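Local structure of nigritoxine (Vibrio nigripulchritudo, 5M41) at residues L161-F164 with N165-P169; A315-E319 with G320-D324; S372-D375 with L376-F380; N604-L607 with T608-G612; K634-K637 with N638-D641. The protein is a bacterial toxin active against crustaceans and insects, with a new fold. All coordinates share one frame; numbering follows the deposited sequence.

Contact 1: L161-F164 with N165-P169; sequences LGYF and NQKTP
Backbone bonds come first where the chain coils through a short 3-10 turn from G162, each reaching back three residues. N165 N donates to G162 O at 3.0 Å, and Q166 N to Y163 O at 3.1 Å. A weak bond from K167, the residue that follows, K167 N to F164 O at 3.4 Å, is the last of this i to i+3 series. Both firmer donors stand well above the plane of the carbonyl they meet, by 57° at Y163 O, as the tight coil of a 3-10 turn makes natural.

Side-chain polar contact is slight. N165 ND2 adds a weak bond of 3.0 Å to G162 O, so this carbonyl oxygen receives the main-chain and the side-chain N-H of one residue. With chi1 at -70°, CG of N165 sits beside its own backbone N, which keeps both donors near the same oxygen. The amide also donates to P116 O, tying the turn to the residue just before helix 117-120.

Apolar contact rests on Y163 and K167. The lysine runs across the tyrosine and brings CE to the ring edge, near its plane, 3.8 Å from CD1. K167 meets the edge, not a face, so this is aliphatic packing and not cation-pi; F164 CD1 lies over one face, toward the rim. F164 meets Y81 ring to ring.

Chemically, then, main-chain bonds define this surface turn before strand 170-173, while the asparagine amide and the lysine methylenes add lighter contacts.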
loop_
_atom_site.group_PDB
_atom_site.type_symbol
_atom_site.label_atom_id
_atom_site.label_comp_id
_atom_site.label_asym_id
_atom_site.label_seq_id
_atom_site.Cartn_x
_atom_site.Cartn_y
_atom_site.Cartn_z
ATOM N N LEU A 161 21.822 -39.753 30.757
ATOM C CA LEU A 161 22.242 -40.595 29.621
ATOM C C LEU A 161 23.180 -41.781 29.929
ATOM O O LEU A 161 23.717 -42.412 29.003
ATOM C CB LEU A 161 22.863 -39.721 28.519
ATOM C CG LEU A 161 21.987 -38.735 27.732
ATOM C CD1 LEU A 161 22.842 -38.106 26.646
ATOM C CD2 LEU A 161 20.763 -39.401 27.106
ATOM N N GLY A 162 23.350 -42.113 31.215
ATOM C CA GLY A 162 24.170 -43.258 31.621
ATOM C C GLY A 162 23.874 -44.529 30.849
ATOM O O GLY A 162 24.786 -45.300 30.533
ATOM N N TYR A 163 22.606 -44.729 30.497
ATOM C CA TYR A 163 22.206 -45.945 29.771
ATOM C C TYR A 163 22.828 -46.098 28.369
ATOM O O TYR A 163 22.851 -47.197 27.815
ATOM C CB TYR A 163 20.677 -46.094 29.718
ATOM C CG TYR A 163 19.959 -45.129 28.798
ATOM C CD1 TYR A 163 19.508 -45.541 27.540
ATOM C CD2 TYR A 163 19.704 -43.810 29.193
ATOM C CE1 TYR A 163 18.837 -44.663 26.693
ATOM C CE2 TYR A 163 19.039 -42.928 28.353
ATOM C CZ TYR A 163 18.602 -43.363 27.110
ATOM O OH TYR A 163 17.929 -42.497 26.286
ATOM N N PHE A 164 23.354 -45.010 27.814
ATOM C CA PHE A 164 24.053 -45.068 26.530
ATOM C C PHE A 164 25.280 -45.998 26.617
ATOM O O PHE A 164 25.759 -46.506 25.610
ATOM C CB PHE A 164 24.471 -43.657 26.081
ATOM C CG PHE A 164 23.424 -42.915 25.271
ATOM C CD1 PHE A 164 22.060 -42.992 25.587
ATOM C CD2 PHE A 164 23.816 -42.100 24.201
ATOM C CE1 PHE A 164 21.110 -42.293 24.835
ATOM C CE2 PHE A 164 22.870 -41.389 23.450
ATOM C CZ PHE A 164 21.517 -41.489 23.770
ATOM N N ASN A 165 25.773 -46.243 27.832
ATOM C CA ASN A 165 26.924 -47.131 28.018
ATOM C C ASN A 165 26.643 -48.608 27.783
ATOM O O ASN A 165 27.565 -49.381 27.528
ATOM C CB ASN A 165 27.529 -46.928 29.401
ATOM C CG ASN A 165 28.211 -45.600 29.521
ATOM O OD1 ASN A 165 29.119 -45.297 28.750
ATOM N ND2 ASN A 165 27.765 -44.782 30.468
ATOM N N GLN A 166 25.377 -48.995 27.863
ATOM C CA GLN A 166 24.994 -50.389 27.659
ATOM C C GLN A 166 24.559 -50.665 26.223
ATOM O O GLN A 166 24.441 -51.826 25.812
ATOM C CB GLN A 166 23.894 -50.782 28.640
ATOM C CG GLN A 166 24.319 -50.627 30.095
ATOM C CD GLN A 166 23.235 -49.982 30.940
ATOM O OE1 GLN A 166 22.037 -50.132 30.661
ATOM N NE2 GLN A 166 23.648 -49.248 31.975
ATOM N N LYS A 167 24.352 -49.602 25.452
ATOM C CA LYS A 167 23.851 -49.763 24.088
ATOM C C LYS A 167 24.965 -49.786 23.059
ATOM O O LYS A 167 26.042 -49.210 23.252
ATOM C CB LYS A 167 22.794 -48.704 23.752
ATOM C CG LYS A 167 21.427 -48.992 24.362
ATOM C CD LYS A 167 20.490 -47.822 24.152
ATOM C CE LYS A 167 19.107 -48.083 24.721
ATOM N NZ LYS A 167 18.341 -49.100 23.958
ATOM N N THR A 168 24.705 -50.481 21.964
ATOM C CA THR A 168 25.651 -50.528 20.876
ATOM C C THR A 168 24.997 -49.907 19.615
ATOM O O THR A 168 24.102 -50.504 19.009
ATOM C CB THR A 168 26.196 -51.955 20.692
ATOM O OG1 THR A 168 27.155 -51.963 19.632
ATOM C CG2 THR A 168 25.063 -52.956 20.405
ATOM N N PRO A 169 25.392 -48.662 19.270
ATOM C CA PRO A 169 24.719 -47.954 18.168
ATOM C C PRO A 169 25.190 -48.436 16.788
ATOM O O PRO A 169 26.262 -49.022 16.682
ATOM C CB PRO A 169 25.099 -46.480 18.404
ATOM C CG PRO A 169 26.365 -46.532 19.210
ATOM C CD PRO A 169 26.332 -47.799 20.011
#

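Contact 2: A315-E319 with G320-D324; sequences ADAIE and GKEID
The carbonyl of A317 is the meeting point of the two segments: I323 N donates to its oxygen at 3.3 Å, and E322 N adds a weak bond at 3.2 Å. I323 N comes from well above the carbonyl plane, 48° out of it, as the chain folds back over the helix end. Beside this polar grip, CG1 of I323 lies 3.9 Å from CB of A317, a small apolar contact beside the turn. The isoleucine achieves it with CG1 beside its backbone N (chi1 -66°), on the side facing the alanine.

One step out is the reversal that puts these groups together. G320 N makes the last regular helical bond, to D316 O, 2.9 Å long and nearly straight at 171°. K321 then takes a positive phi of 56° and leaves the helix, its N bonded weakly to I318 O at 3.4 Å. This bond and the weak one from E322 N to A317 O are the pair of a Schellman motif, a classic C-terminal helix stop that here brings I323 back against A317.

Further out, A317 touches L345 and I323 touches K347, both on strand 340-348. On helix 373-382, S373 meets I318 and I323. The capped end of helix 302-319 thus packs against both a strand and a helix before the chain enters strand 328-336.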
loop_
_atom_site.group_PDB
_atom_site.type_symbol
_atom_site.label_atom_id
_atom_site.label_comp_id
_atom_site.label_asym_id
_atom_site.label_seq_id
_atom_site.Cartn_x
_atom_site.Cartn_y
_atom_site.Cartn_z
ATOM N N ALA A 315 -2.421 -1.009 18.700
ATOM C CA ALA A 315 -2.484 -1.247 20.148
ATOM C C ALA A 315 -3.938 -1.345 20.592
ATOM O O ALA A 315 -4.298 -2.268 21.314
ATOM C CB ALA A 315 -1.733 -0.163 20.916
ATOM N N ASP A 316 -4.784 -0.433 20.116
ATOM C CA ASP A 316 -6.202 -0.442 20.528
ATOM C C ASP A 316 -6.918 -1.715 20.093
ATOM O O ASP A 316 -7.741 -2.240 20.840
ATOM C CB ASP A 316 -6.962 0.781 20.022
ATOM C CG ASP A 316 -6.403 2.086 20.551
ATOM O OD1 ASP A 316 -5.588 2.074 21.502
ATOM O OD2 ASP A 316 -6.777 3.139 19.995
ATOM N N ALA A 317 -6.588 -2.222 18.905
ATOM C CA ALA A 317 -7.249 -3.421 18.391
ATOM C C ALA A 317 -6.918 -4.657 19.228
ATOM O O ALA A 317 -7.782 -5.517 19.445
ATOM C CB ALA A 317 -6.905 -3.643 16.928
ATOM N N ILE A 318 -5.679 -4.731 19.709
ATOM C CA ILE A 318 -5.244 -5.833 20.578
ATOM C C ILE A 318 -5.921 -5.798 21.954
ATOM O O ILE A 318 -6.302 -6.842 22.494
ATOM C CB ILE A 318 -3.711 -5.851 20.732
ATOM C CG1 ILE A 318 -3.064 -6.281 19.404
ATOM C CG2 ILE A 318 -3.281 -6.767 21.875
ATOM C CD1 ILE A 318 -1.573 -6.071 19.337
ATOM N N GLU A 319 -6.058 -4.602 22.517
ATOM C CA GLU A 319 -6.724 -4.427 23.809
ATOM C C GLU A 319 -8.222 -4.713 23.744
ATOM O O GLU A 319 -8.752 -5.446 24.579
ATOM C CB GLU A 319 -6.492 -3.022 24.354
ATOM C CG GLU A 319 -5.271 -2.906 25.250
ATOM C CD GLU A 319 -5.042 -1.485 25.727
ATOM O OE1 GLU A 319 -6.005 -0.854 26.215
ATOM O OE2 GLU A 319 -3.897 -0.995 25.610
ATOM N N GLY A 320 -8.891 -4.136 22.750
ATOM C CA GLY A 320 -10.318 -4.366 22.532
ATOM C C GLY A 320 -10.671 -5.772 22.065
ATOM O O GLY A 320 -11.834 -6.048 21.771
ATOM N N LYS A 321 -9.672 -6.654 21.984
ATOM C CA LYS A 321 -9.877 -8.064 21.601
ATOM C C LYS A 321 -10.575 -8.260 20.248
ATOM O O LYS A 321 -11.147 -9.320 19.974
ATOM C CB LYS A 321 -10.612 -8.839 22.705
ATOM C CG LYS A 321 -9.713 -9.339 23.831
ATOM C CD LYS A 321 -10.517 -9.987 24.953
ATOM C CE LYS A 321 -11.264 -8.939 25.778
ATOM N NZ LYS A 321 -12.423 -9.489 26.535
ATOM N N GLU A 322 -10.523 -7.232 19.406
ATOM C CA GLU A 322 -10.902 -7.375 18.004
ATOM C C GLU A 322 -9.875 -8.263 17.283
ATOM O O GLU A 322 -10.200 -8.961 16.321
ATOM C CB GLU A 322 -10.979 -5.998 17.344
ATOM C CG GLU A 322 -12.107 -5.121 17.882
ATOM C CD GLU A 322 -12.164 -3.751 17.219
ATOM O OE1 GLU A 322 -11.111 -3.073 17.139
ATOM O OE2 GLU A 322 -13.269 -3.348 16.785
ATOM N N ILE A 323 -8.644 -8.237 17.788
ATOM C CA ILE A 323 -7.502 -8.910 17.191
ATOM C C ILE A 323 -6.748 -9.649 18.297
ATOM O O ILE A 323 -6.581 -9.106 19.384
ATOM C CB ILE A 323 -6.579 -7.854 16.499
ATOM C CG1 ILE A 323 -7.284 -7.195 15.308
ATOM C CG2 ILE A 323 -5.253 -8.445 16.066
ATOM C CD1 ILE A 323 -7.711 -8.144 14.205
ATOM N N ASP A 324 -6.331 -10.887 18.028
ATOM C CA ASP A 324 -5.457 -11.667 18.933
ATOM C C ASP A 324 -3.970 -11.500 18.595
ATOM O O ASP A 324 -3.630 -11.330 17.428
ATOM C CB ASP A 324 -5.828 -13.143 18.877
ATOM C CG ASP A 324 -7.179 -13.428 19.520
ATOM O OD1 ASP A 324 -7.730 -12.530 20.203
ATOM O OD2 ASP A 324 -7.685 -14.556 19.347
#

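Contact 3: S372-D375 with L376-F380; sequences SSRD and LIEGF
E378 and R374 bring two flat groups close, one turn apart on helix 373-382, with guanidinium and carboxylate planes only 19° from parallel. OE2 of E378 lies obliquely to the guanidinium, well out of its plane and 4.0 Å from NE of R374. No N-H points at it, so the attraction is one of charge alone. The two chains run side by side in the same direction, and OE2 touches the arginine methylenes, 3.4 Å from CG. R374 spends its terminal nitrogens elsewhere, NH1 on G19 O and NH2 on R245 O.

The start of the helix is closed by a capping box between S372, the N-cap residue, and D375. D375 N donates to S372 OG at 3.1 Å; in return S372 N reaches D375 OD2, also at 3.1 Å, from above the carboxylate plane. D375 holds its CG beside the backbone N (chi1 -62°), which turns the carboxylate back toward the serine. Such a reciprocal pair satisfies an N-H at the helix start that has no carbonyl of a preceding turn to bond.

Beyond the cap, regular i to i+4 bonds run from L376 N to S372 O through G379 N to D375 O. Around them, L376 packs on I329 and L331 of strand 328-336. Water 1 lies between the two carboxylates and can donate to either, 2.6 Å from D375 OD1 and 2.7 Å from E378 OE1.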
loop_
_atom_site.group_PDB
_atom_site.type_symbol
_atom_site.label_atom_id
_atom_site.label_comp_id
_atom_site.label_asym_id
_atom_site.label_seq_id
_atom_site.Cartn_x
_atom_site.Cartn_y
_atom_site.Cartn_z
ATOM N N SER A 372 1.995 -10.766 12.424
ATOM C CA SER A 372 1.055 -10.937 13.515
ATOM C C SER A 372 0.860 -9.589 14.200
ATOM O O SER A 372 1.756 -8.740 14.155
ATOM C CB SER A 372 1.530 -12.004 14.506
ATOM O OG SER A 372 2.399 -11.440 15.464
ATOM N N SER A 373 -0.300 -9.372 14.836
ATOM C CA SER A 373 -0.510 -8.098 15.518
ATOM C C SER A 373 0.592 -7.808 16.542
ATOM O O SER A 373 1.091 -6.674 16.622
ATOM C CB SER A 373 -1.900 -7.983 16.144
ATOM O OG SER A 373 -2.164 -9.053 16.996
ATOM N N ARG A 374 1.022 -8.837 17.273
ATOM C CA ARG A 374 2.115 -8.667 18.212
ATOM C C ARG A 374 3.413 -8.236 17.516
ATOM O O ARG A 374 4.138 -7.415 18.062
ATOM C CB ARG A 374 2.347 -9.934 19.032
ATOM C CG ARG A 374 3.593 -9.842 19.896
ATOM C CD ARG A 374 3.988 -11.187 20.506
ATOM N NE ARG A 374 4.436 -12.169 19.510
ATOM C CZ ARG A 374 4.413 -13.484 19.723
ATOM N NH1 ARG A 374 3.959 -13.941 20.870
ATOM N NH2 ARG A 374 4.824 -14.334 18.795
ATOM N N ASP A 375 3.699 -8.792 16.334
ATOM C CA ASP A 375 4.878 -8.397 15.554
ATOM C C ASP A 375 4.826 -6.924 15.179
ATOM O O ASP A 375 5.844 -6.243 15.192
ATOM C CB ASP A 375 4.993 -9.196 14.248
ATOM C CG ASP A 375 5.166 -10.695 14.473
ATOM O OD1 ASP A 375 5.738 -11.095 15.503
ATOM O OD2 ASP A 375 4.751 -11.477 13.583
ATOM N N LEU A 376 3.638 -6.434 14.819
ATOM C CA LEU A 376 3.500 -5.025 14.481
ATOM C C LEU A 376 3.754 -4.116 15.700
ATOM O O LEU A 376 4.438 -3.096 15.561
ATOM C CB LEU A 376 2.152 -4.743 13.807
ATOM C CG LEU A 376 2.241 -4.896 12.275
ATOM C CD1 LEU A 376 2.837 -6.224 11.808
ATOM C CD2 LEU A 376 0.930 -4.599 11.576
ATOM N N ILE A 377 3.224 -4.480 16.873
ATOM C CA ILE A 377 3.470 -3.684 18.096
ATOM C C ILE A 377 4.979 -3.659 18.360
ATOM O O ILE A 377 5.574 -2.595 18.523
ATOM C CB ILE A 377 2.728 -4.263 19.335
ATOM C CG1 ILE A 377 1.208 -4.136 19.181
ATOM C CG2 ILE A 377 3.181 -3.591 20.635
ATOM C CD1 ILE A 377 0.715 -2.740 18.857
ATOM N N GLU A 378 5.600 -4.835 18.356
ATOM C CA GLU A 378 7.034 -4.927 18.628
ATOM C C GLU A 378 7.824 -4.147 17.586
ATOM O O GLU A 378 8.758 -3.445 17.926
ATOM C CB GLU A 378 7.491 -6.380 18.716
ATOM C CG GLU A 378 7.002 -7.067 19.992
ATOM C CD GLU A 378 7.310 -8.566 20.057
ATOM O OE1 GLU A 378 8.108 -9.072 19.231
ATOM O OE2 GLU A 378 6.758 -9.247 20.958
ATOM N N GLY A 379 7.427 -4.248 16.320
ATOM C CA GLY A 379 8.094 -3.503 15.251
ATOM C C GLY A 379 7.999 -1.982 15.440
ATOM O O GLY A 379 8.944 -1.250 15.152
ATOM N N PHE A 380 6.850 -1.504 15.901
ATOM C CA PHE A 380 6.708 -0.079 16.194
ATOM C C PHE A 380 7.574 0.352 17.367
ATOM O O PHE A 380 8.243 1.378 17.284
ATOM C CB PHE A 380 5.246 0.317 16.423
ATOM C CG PHE A 380 4.491 0.569 15.152
ATOM C CD1 PHE A 380 4.825 1.644 14.324
ATOM C CD2 PHE A 380 3.424 -0.243 14.799
ATOM C CE1 PHE A 380 4.114 1.884 13.146
ATOM C CE2 PHE A 380 2.716 -0.012 13.636
ATOM C CZ PHE A 380 3.063 1.049 12.808
HETATM O O HOH W 1 7.293 -11.062 17.625
#

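Contact 4: N604-L607 with T608-G612; sequences NAFL and TYIEG
T608 opens the second segment by gripping N604 O twice. Its backbone N donates at 2.8 Å and its OG1 at 2.9 Å, the two arriving from opposite faces of the carbonyl plane. OG1 can do so because it sits beside its own backbone N (chi1 -63°), turned back toward the preceding turn; it also bonds to L642 N.

Y609 continues the helical bonding through A605 O, and its hydroxyl is hydrogen-bonded to E625.

I610 then carries the main apolar contact. Its CG1 stands over one face of the F606 ring, 3.8 Å from the centroid and 14° off the normal, a CH-pi contact. F606 holds its CG opposite the backbone N, swinging the ring along the helix toward I610.

E611 crosses L607: with chi1 at -66° its CG lies 3.7 Å from L607 CD1 and 3.1 Å from L607 O. A bend at chi2 turns the carboxylate, which forms a salt bridge with K614.

Outside, I610 meets I694 of helix 688-704, L607 meets L725 of helix 719-731, and T608 meets W628 of helix 625-632; this packing buries the segment. Regular i to i+4 bonding with side-chain pairs four residues apart is characteristic of an alpha-helix, here 603-614.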
loop_
_atom_site.group_PDB
_atom_site.type_symbol
_atom_site.label_atom_id
_atom_site.label_comp_id
_atom_site.label_asym_id
_atom_site.label_seq_id
_atom_site.Cartn_x
_atom_site.Cartn_y
_atom_site.Cartn_z
ATOM N N ASN A 604 -7.520 26.179 -22.765
ATOM C CA ASN A 604 -6.112 26.147 -22.401
ATOM C C ASN A 604 -5.889 25.555 -21.020
ATOM O O ASN A 604 -4.865 24.892 -20.791
ATOM C CB ASN A 604 -5.453 27.533 -22.546
ATOM C CG ASN A 604 -5.266 27.941 -24.008
ATOM O OD1 ASN A 604 -4.908 27.128 -24.858
ATOM N ND2 ASN A 604 -5.508 29.207 -24.302
ATOM N N ALA A 605 -6.850 25.756 -20.116
ATOM C CA ALA A 605 -6.712 25.193 -18.769
ATOM C C ALA A 605 -6.748 23.674 -18.929
ATOM O O ALA A 605 -5.893 22.977 -18.379
ATOM C CB ALA A 605 -7.817 25.672 -17.832
ATOM N N PHE A 606 -7.730 23.201 -19.706
ATOM C CA PHE A 606 -7.916 21.780 -19.973
ATOM C C PHE A 606 -6.689 21.237 -20.705
ATOM O O PHE A 606 -6.113 20.234 -20.292
ATOM C CB PHE A 606 -9.203 21.533 -20.795
ATOM C CG PHE A 606 -9.499 20.061 -21.055
ATOM C CD1 PHE A 606 -10.023 19.234 -20.041
ATOM C CD2 PHE A 606 -9.258 19.496 -22.310
ATOM C CE1 PHE A 606 -10.301 17.888 -20.278
ATOM C CE2 PHE A 606 -9.540 18.150 -22.549
ATOM C CZ PHE A 606 -10.062 17.346 -21.542
ATOM N N LEU A 607 -6.274 21.938 -21.763
ATOM C CA LEU A 607 -5.101 21.532 -22.554
ATOM C C LEU A 607 -3.867 21.364 -21.661
ATOM O O LEU A 607 -3.181 20.332 -21.731
ATOM C CB LEU A 607 -4.804 22.521 -23.711
ATOM C CG LEU A 607 -3.533 22.285 -24.542
ATOM C CD1 LEU A 607 -3.518 20.883 -25.166
ATOM C CD2 LEU A 607 -3.316 23.370 -25.605
ATOM N N THR A 608 -3.602 22.366 -20.826
ATOM C CA THR A 608 -2.415 22.371 -19.974
ATOM C C THR A 608 -2.498 21.226 -18.993
ATOM O O THR A 608 -1.535 20.465 -18.837
ATOM C CB THR A 608 -2.226 23.707 -19.223
ATOM O OG1 THR A 608 -2.017 24.754 -20.182
ATOM C CG2 THR A 608 -0.996 23.650 -18.310
ATOM N N TYR A 609 -3.647 21.089 -18.345
ATOM C CA TYR A 609 -3.773 20.024 -17.349
ATOM C C TYR A 609 -3.557 18.650 -17.981
ATOM O O TYR A 609 -2.776 17.858 -17.469
ATOM C CB TYR A 609 -5.085 20.103 -16.556
ATOM C CG TYR A 609 -5.244 18.955 -15.579
ATOM C CD1 TYR A 609 -4.601 18.971 -14.336
ATOM C CD2 TYR A 609 -6.008 17.838 -15.911
ATOM C CE1 TYR A 609 -4.729 17.913 -13.447
ATOM C CE2 TYR A 609 -6.147 16.769 -15.031
ATOM C CZ TYR A 609 -5.509 16.815 -13.798
ATOM O OH TYR A 609 -5.646 15.753 -12.915
ATOM N N ILE A 610 -4.213 18.389 -19.103
ATOM C CA ILE A 610 -4.144 17.083 -19.736
ATOM C C ILE A 610 -2.723 16.776 -20.249
ATOM O O ILE A 610 -2.212 15.661 -20.030
ATOM C CB ILE A 610 -5.227 16.929 -20.830
ATOM C CG1 ILE A 610 -6.620 16.909 -20.181
ATOM C CG2 ILE A 610 -5.020 15.657 -21.670
ATOM C CD1 ILE A 610 -6.893 15.729 -19.249
ATOM N N GLU A 611 -2.074 17.753 -20.885
ATOM C CA GLU A 611 -0.683 17.588 -21.318
ATOM C C GLU A 611 0.223 17.274 -20.127
ATOM O O GLU A 611 1.118 16.452 -20.231
ATOM C CB GLU A 611 -0.186 18.808 -22.095
ATOM C CG GLU A 611 -0.909 19.001 -23.424
ATOM C CD GLU A 611 -0.628 17.873 -24.407
ATOM O OE1 GLU A 611 0.552 17.592 -24.643
ATOM O OE2 GLU A 611 -1.575 17.270 -24.950
ATOM N N GLY A 612 -0.049 17.893 -18.983
ATOM C CA GLY A 612 0.683 17.591 -17.766
ATOM C C GLY A 612 0.443 16.163 -17.309
ATOM O O GLY A 612 1.396 15.414 -17.054
#

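Contact 5: K634-K637 with N638-D641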
loop_
_atom_site.group_PDB
_atom_site.type_symbol
_atom_site.label_atom_id
_atom_site.label_comp_id
_atom_site.label_asym_id
_atom_site.label_seq_id
_atom_site.Cartn_x
_atom_site.Cartn_y
_atom_site.Cartn_z
ATOM N N LYS A 634 -8.157 30.815 -10.460
ATOM C CA LYS A 634 -7.729 32.212 -10.350
ATOM C C LYS A 634 -7.015 32.660 -11.611
ATOM O O LYS A 634 -6.588 33.809 -11.701
ATOM C CB LYS A 634 -6.756 32.372 -9.180
ATOM C CG LYS A 634 -7.327 32.029 -7.811
ATOM C CD LYS A 634 -6.193 31.784 -6.825
ATOM C CE LYS A 634 -6.720 31.762 -5.398
ATOM N NZ LYS A 634 -6.038 30.711 -4.602
ATOM N N THR A 635 -6.884 31.755 -12.582
ATOM C CA THR A 635 -6.088 31.998 -13.777
ATOM C C THR A 635 -6.966 32.174 -15.019
ATOM O O THR A 635 -7.851 31.365 -15.287
ATOM C CB THR A 635 -5.068 30.847 -13.978
ATOM O OG1 THR A 635 -4.389 30.594 -12.738
ATOM C CG2 THR A 635 -4.036 31.186 -15.085
ATOM N N LYS A 636 -6.709 33.237 -15.777
ATOM C CA LYS A 636 -7.439 33.507 -17.016
ATOM C C LYS A 636 -6.989 32.592 -18.166
ATOM O O LYS A 636 -5.886 32.031 -18.138
ATOM C CB LYS A 636 -7.282 34.980 -17.433
ATOM C CG LYS A 636 -7.892 36.022 -16.487
ATOM C CD LYS A 636 -7.139 37.345 -16.674
ATOM C CE LYS A 636 -8.055 38.556 -16.780
ATOM N NZ LYS A 636 -8.744 38.864 -15.496
ATOM N N LYS A 637 -7.841 32.476 -19.182
ATOM C CA LYS A 637 -7.662 31.504 -20.278
ATOM C C LYS A 637 -6.304 31.580 -20.992
ATOM O O LYS A 637 -5.711 30.554 -21.327
ATOM C CB LYS A 637 -8.815 31.599 -21.282
ATOM C CG LYS A 637 -8.996 32.994 -21.870
ATOM C CD LYS A 637 -10.243 33.126 -22.733
ATOM C CE LYS A 637 -10.345 34.543 -23.310
ATOM N NZ LYS A 637 -11.592 34.672 -24.099
ATOM N N ASN A 638 -5.786 32.783 -21.191
ATOM C CA ASN A 638 -4.520 32.916 -21.904
ATOM C C ASN A 638 -3.297 33.031 -20.989
ATOM O O ASN A 638 -2.210 33.365 -21.438
ATOM C CB ASN A 638 -4.608 34.043 -22.933
ATOM C CG ASN A 638 -5.737 33.815 -23.939
ATOM O OD1 ASN A 638 -6.014 32.673 -24.342
ATOM N ND2 ASN A 638 -6.398 34.898 -24.346
ATOM N N ASP A 639 -3.474 32.696 -19.715
ATOM C CA ASP A 639 -2.388 32.797 -18.730
ATOM C C ASP A 639 -1.899 31.450 -18.183
ATOM O O ASP A 639 -1.189 31.417 -17.168
ATOM C CB ASP A 639 -2.803 33.697 -17.561
ATOM C CG ASP A 639 -2.911 35.183 -17.946
ATOM O OD1 ASP A 639 -2.262 35.637 -18.910
ATOM O OD2 ASP A 639 -3.651 35.902 -17.260
ATOM N N PHE A 640 -2.267 30.349 -18.840
ATOM C CA PHE A 640 -1.732 29.017 -18.493
ATOM C C PHE A 640 -0.436 28.748 -19.260
ATOM O O PHE A 640 -0.157 29.430 -20.242
ATOM C CB PHE A 640 -2.763 27.921 -18.789
ATOM C CG PHE A 640 -3.976 27.988 -17.908
ATOM C CD1 PHE A 640 -3.997 27.336 -16.681
ATOM C CD2 PHE A 640 -5.098 28.705 -18.306
ATOM C CE1 PHE A 640 -5.114 27.401 -15.863
ATOM C CE2 PHE A 640 -6.230 28.773 -17.494
ATOM C CZ PHE A 640 -6.234 28.129 -16.264
ATOM N N ASP A 641 0.345 27.760 -18.825
ATOM C CA ASP A 641 1.608 27.412 -19.501
ATOM C C ASP A 641 1.404 27.193 -21.000
ATOM O O ASP A 641 2.243 27.572 -21.818
ATOM C CB ASP A 641 2.234 26.164 -18.877
ATOM C CG ASP A 641 3.543 25.753 -19.559
ATOM O OD1 ASP A 641 4.578 26.419 -19.322
ATOM O OD2 ASP A 641 3.543 24.755 -20.320
HETATM O O HOH W 2 -4.523 35.032 -15.121
HETATM O O HOH W 3 -3.119 30.049 -21.486
#
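T635 and F640 meet methyl to ring face: CG2 of the threonine stands over the centre of the ring, 3.9 Å from the centroid and just 7° off the normal. This is a CH-pi contact of nearly ideal placement. The threonine holds OG1 beside its backbone N (chi1 -48°), bonded to R631 O of helix 625-632, which leaves CG2 anti to that N and over the ring. The same methyl also touches D639, whose side chain crosses that of T635 at a slant, with CB 3.7 Å from CG2.

At its rim the phenyl ring meets main-chain oxygens. K637 O lies at the edge, near the ring plane, 3.6 Å from CD2 of F640, and K636 O approaches CE2 obliquely. The buried ring also packs on A605 and T608 of helix 603-614.

K636 and D639 run alongside each other in the same direction, but their charged ends do not meet. Instead OD2 of D639 rests 3.8 Å from CB of K636 and accepts a hydrogen bond from water 2, which in turn accepts from K636 N. K637 runs out extended to a salt bridge with D647.

One direct backbone bond closes the bend, D639 N to K636 O at 3.0 Å, its donor well above the carbonyl plane. Water 3 accepts from F640 N, 2.8 Å away, and can donate to K637 O, which also accepts from N604 ND2. With K637 and N638 at its corners in helical and near-bridge conformations, the D639 N to K636 O bond makes a type I beta turn, here in the surface loop between helix 625-632 and strand 649-652.

Two of the five contacts are buried, contacts 3 and 4, each within one helix and built on regular i to i+4 bonds. Contacts 1 and 5 are surface turns relying on i to i+3 bonds, with water helping in contact 5, and contact 2, a helix end, is partly buried. Contacts 2 and 3 touch: S373 OG is hydrogen-bonded to D324 O, and I318 packs on I377, joining the end of helix 302-319 to helix 373-382. Contacts 4 and 5 touch as well, with A605 and T608 against F640, N604 ND2 probably hydrogen-bonded to K637 O, and N604 beside N638. Contact 1 stands alone, its centre about 94 Å from that of contact 5, on the opposite side of the chain's centre.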